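Local coordinates for protein GTP pyrophosphokinase YjbM (Bacillus subtilis, PDB 5DEC) that synthesises the alarmones pppGpp and ppGpp by transferring pyrophosphate from ATP to GTP or GDP, working as an allosterically regulated homotetramer, at residues Tyr123-Tyr132 with Val143-Met154. Sequence-based numbering, arbitrary orientation.
Sequences YRSYHLVVLY and VLVEIQIRTLAM
Gln-148 OE1 is gripped by Ser-125 OG, which donates a 2.8 Å hydrogen bond to it from 25° outside the carbonyl plane, and by two weak bonds from NE and NH2 of Arg-150, whose NH1 is held by Asn-155, a residue of the allosteric alarmone site. This polar cluster lies on one face of an antiparallel beta hairpin, strands 126-136 and 139-151, the latter being the middle strand of the five-stranded mixed sheet of the RelA/SpoT synthetase domain. Eight backbone hydrogen bonds fix the register from Tyr-126 with Ile-149 to Tyr-132 with Val-143. The Gln-148 amide stacks on the His-127 imidazole, the two planes 28° apart, and Gln-148 CG makes a CH-pi contact 3.8 Å from the ring centroid. In the imidazole plane, His-127 NE2 and Tyr-123 OH share a hydrogen bond of 2.7 Å. His-127 binds the product pppGpp, while Glu-146, the inferred proton acceptor, receives a 2.9 Å bond at OE1 from Gln-148 NE2, from above the carboxylate plane, so this glutamine links both functional side chains. A leucine in its place would probably leave Ser-125 OG without its acceptor and Glu-146 OE1 without the amide donor, freeing the carboxylate to turn. On the opposite face, Ile-149 CD1 meets Tyr-126 CD2 at 3.7 Å; helix 90-102 packs against both residues. At the start of helix 152-167, Met-154 N donates to Thr-151 OG1 at 3.2 Å and Thr-151 N returns a weak bond to Met-154 SD at 3.3 Å, a capping box. Arg-124, salt-bridged to Asp-191, which also hydrogen-bonds Thr-151 OG1, bends at chi3 (58°) and lays one guanidinium face against Met-154, whose CG sits 3.2 Å above that plane, offset toward its rim.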
# COMPACT_ATOMS: atom_id res chain seq x y z
N TYR B 123 4.05 26.03 -19.35
CA TYR B 123 3.30 24.88 -18.81
C TYR B 123 2.93 23.94 -19.92
O TYR B 123 2.37 24.35 -20.93
CB TYR B 123 2.03 25.34 -18.07
CG TYR B 123 1.17 24.21 -17.50
CD1 TYR B 123 1.51 23.57 -16.31
CD2 TYR B 123 0.01 23.79 -18.16
CE1 TYR B 123 0.73 22.54 -15.79
CE2 TYR B 123 -0.78 22.77 -17.65
CZ TYR B 123 -0.42 22.15 -16.46
OH TYR B 123 -1.20 21.13 -15.95
N ARG B 124 3.29 22.67 -19.75
CA ARG B 124 2.95 21.62 -20.71
C ARG B 124 2.21 20.48 -19.98
O ARG B 124 2.75 19.93 -19.01
CB ARG B 124 4.24 21.13 -21.35
CG ARG B 124 4.94 22.23 -22.14
CD ARG B 124 6.43 21.92 -22.32
NE ARG B 124 6.70 20.66 -22.98
CZ ARG B 124 7.53 19.74 -22.51
NH1 ARG B 124 8.16 19.92 -21.35
NH2 ARG B 124 7.72 18.61 -23.19
N SER B 125 1.01 20.12 -20.46
CA SER B 125 0.19 19.06 -19.86
C SER B 125 -1.07 18.81 -20.69
O SER B 125 -1.63 19.73 -21.28
CB SER B 125 -0.19 19.40 -18.41
OG SER B 125 -0.86 18.32 -17.76
N TYR B 126 -1.52 17.56 -20.75
CA TYR B 126 -2.83 17.29 -21.34
C TYR B 126 -3.85 17.04 -20.23
O TYR B 126 -3.61 16.24 -19.33
CB TYR B 126 -2.77 16.09 -22.26
CG TYR B 126 -4.11 15.70 -22.83
CD1 TYR B 126 -4.61 16.32 -23.97
CD2 TYR B 126 -4.89 14.72 -22.21
CE1 TYR B 126 -5.84 15.96 -24.49
CE2 TYR B 126 -6.12 14.37 -22.73
CZ TYR B 126 -6.59 14.99 -23.86
OH TYR B 126 -7.81 14.63 -24.38
N HIS B 127 -5.01 17.69 -20.32
CA HIS B 127 -6.04 17.50 -19.31
C HIS B 127 -7.28 16.85 -19.89
O HIS B 127 -7.71 17.16 -21.00
CB HIS B 127 -6.46 18.84 -18.67
CG HIS B 127 -5.37 19.56 -17.96
ND1 HIS B 127 -5.63 20.55 -17.04
CD2 HIS B 127 -4.02 19.44 -18.02
CE1 HIS B 127 -4.49 21.02 -16.56
NE2 HIS B 127 -3.50 20.36 -17.15
N LEU B 128 -7.86 15.93 -19.12
CA LEU B 128 -9.24 15.56 -19.39
C LEU B 128 -10.02 15.42 -18.09
O LEU B 128 -9.44 15.28 -17.01
CB LEU B 128 -9.33 14.30 -20.24
CG LEU B 128 -8.71 12.99 -19.80
CD1 LEU B 128 -9.70 12.18 -19.00
CD2 LEU B 128 -8.34 12.23 -21.04
N VAL B 129 -11.33 15.46 -18.19
CA VAL B 129 -12.18 15.35 -17.02
C VAL B 129 -13.14 14.20 -17.26
O VAL B 129 -13.77 14.15 -18.30
CB VAL B 129 -12.99 16.64 -16.78
CG1 VAL B 129 -13.88 16.46 -15.57
CG2 VAL B 129 -12.06 17.85 -16.61
N VAL B 130 -13.25 13.28 -16.30
CA VAL B 130 -14.17 12.16 -16.47
C VAL B 130 -15.28 12.22 -15.45
O VAL B 130 -15.13 12.80 -14.36
CB VAL B 130 -13.46 10.77 -16.32
CG1 VAL B 130 -12.29 10.62 -17.29
CG2 VAL B 130 -12.98 10.55 -14.89
N LEU B 131 -16.41 11.61 -15.79
CA LEU B 131 -17.49 11.46 -14.84
C LEU B 131 -17.49 10.01 -14.36
O LEU B 131 -17.77 9.09 -15.13
CB LEU B 131 -18.82 11.85 -15.49
CG LEU B 131 -20.02 12.02 -14.55
CD1 LEU B 131 -19.75 13.16 -13.59
CD2 LEU B 131 -21.32 12.27 -15.36
N TYR B 132 -17.14 9.81 -13.09
CA TYR B 132 -16.94 8.47 -12.54
C TYR B 132 -18.17 8.04 -11.73
O TYR B 132 -18.50 8.70 -10.73
CB TYR B 132 -15.67 8.42 -11.66
CG TYR B 132 -15.30 7.02 -11.20
CD1 TYR B 132 -14.72 6.12 -12.07
CD2 TYR B 132 -15.55 6.60 -9.90
CE1 TYR B 132 -14.39 4.83 -11.68
CE2 TYR B 132 -15.23 5.31 -9.48
CZ TYR B 132 -14.65 4.43 -10.39
OH TYR B 132 -14.32 3.14 -10.02
N VAL B 143 -19.10 11.41 -9.83
CA VAL B 143 -18.15 12.44 -9.42
C VAL B 143 -17.19 12.81 -10.54
O VAL B 143 -16.76 11.97 -11.33
CB VAL B 143 -17.35 12.04 -8.15
CG1 VAL B 143 -18.28 11.52 -7.06
CG2 VAL B 143 -16.32 11.02 -8.48
N LEU B 144 -16.89 14.11 -10.60
CA LEU B 144 -15.95 14.64 -11.57
C LEU B 144 -14.54 14.39 -11.08
O LEU B 144 -14.25 14.59 -9.90
CB LEU B 144 -16.17 16.14 -11.78
CG LEU B 144 -17.48 16.48 -12.46
CD1 LEU B 144 -17.76 17.97 -12.35
CD2 LEU B 144 -17.39 16.03 -13.91
N VAL B 145 -13.70 13.91 -11.98
CA VAL B 145 -12.30 13.65 -11.66
C VAL B 145 -11.45 14.20 -12.79
O VAL B 145 -11.65 13.84 -13.95
CB VAL B 145 -11.99 12.15 -11.51
CG1 VAL B 145 -10.54 11.94 -11.13
CG2 VAL B 145 -12.95 11.49 -10.47
N GLU B 146 -10.49 15.06 -12.46
CA GLU B 146 -9.57 15.56 -13.48
C GLU B 146 -8.41 14.58 -13.65
O GLU B 146 -7.83 14.12 -12.68
CB GLU B 146 -9.01 16.93 -13.10
CG GLU B 146 -8.03 17.46 -14.14
CD GLU B 146 -7.30 18.70 -13.64
OE1 GLU B 146 -6.26 18.53 -12.95
OE2 GLU B 146 -7.76 19.82 -13.91
N ILE B 147 -8.10 14.24 -14.90
CA ILE B 147 -6.95 13.38 -15.16
C ILE B 147 -5.98 14.17 -16.05
O ILE B 147 -6.35 14.61 -17.13
CB ILE B 147 -7.32 12.09 -15.89
CG1 ILE B 147 -8.38 11.29 -15.13
CG2 ILE B 147 -6.05 11.24 -16.13
CD1 ILE B 147 -8.77 10.00 -15.82
N GLN B 148 -4.76 14.40 -15.57
CA GLN B 148 -3.74 15.03 -16.42
C GLN B 148 -2.74 13.99 -16.91
O GLN B 148 -2.44 13.03 -16.20
CB GLN B 148 -2.99 16.13 -15.68
CG GLN B 148 -3.85 17.23 -15.12
CD GLN B 148 -3.01 18.43 -14.67
OE1 GLN B 148 -1.91 18.64 -15.18
NE2 GLN B 148 -3.50 19.16 -13.69
N ILE B 149 -2.26 14.16 -18.14
CA ILE B 149 -1.26 13.26 -18.69
C ILE B 149 -0.02 14.11 -19.05
O ILE B 149 -0.15 15.11 -19.74
CB ILE B 149 -1.79 12.52 -19.92
CG1 ILE B 149 -3.24 12.05 -19.67
CG2 ILE B 149 -0.86 11.34 -20.31
CD1 ILE B 149 -3.88 11.43 -20.90
N ARG B 150 1.15 13.71 -18.56
CA ARG B 150 2.37 14.51 -18.69
C ARG B 150 3.55 13.63 -18.95
O ARG B 150 3.59 12.51 -18.46
CB ARG B 150 2.64 15.29 -17.39
CG ARG B 150 1.56 16.22 -16.91
CD ARG B 150 1.92 16.72 -15.53
NE ARG B 150 1.11 17.86 -15.11
CZ ARG B 150 1.26 18.49 -13.96
NH1 ARG B 150 2.20 18.10 -13.11
NH2 ARG B 150 0.49 19.53 -13.66
N THR B 151 4.56 14.13 -19.66
CA THR B 151 5.84 13.43 -19.63
C THR B 151 6.49 13.67 -18.28
O THR B 151 6.08 14.57 -17.55
CB THR B 151 6.82 13.86 -20.75
OG1 THR B 151 7.10 15.26 -20.62
CG2 THR B 151 6.23 13.61 -22.14
N LEU B 152 7.50 12.87 -17.97
CA LEU B 152 8.28 13.03 -16.76
C LEU B 152 8.87 14.45 -16.66
O LEU B 152 8.85 15.06 -15.59
CB LEU B 152 9.40 11.98 -16.72
CG LEU B 152 8.96 10.51 -16.63
CD1 LEU B 152 10.13 9.52 -16.87
CD2 LEU B 152 8.31 10.24 -15.29
N ALA B 153 9.40 14.95 -17.77
CA ALA B 153 10.05 16.25 -17.80
C ALA B 153 9.05 17.39 -17.62
O ALA B 153 9.32 18.35 -16.90
CB ALA B 153 10.82 16.41 -19.11
N MET B 154 7.89 17.28 -18.28
CA MET B 154 6.76 18.20 -18.06
C MET B 154 6.34 18.21 -16.59
O MET B 154 6.04 19.25 -16.02
CB MET B 154 5.56 17.77 -18.90
CG MET B 154 5.73 17.93 -20.39
SD MET B 154 4.53 16.95 -21.33
CE MET B 154 2.99 17.42 -20.70
O HOH W 1 -2.03 21.61 -13.42
O HOH W 2 4.82 21.14 -17.87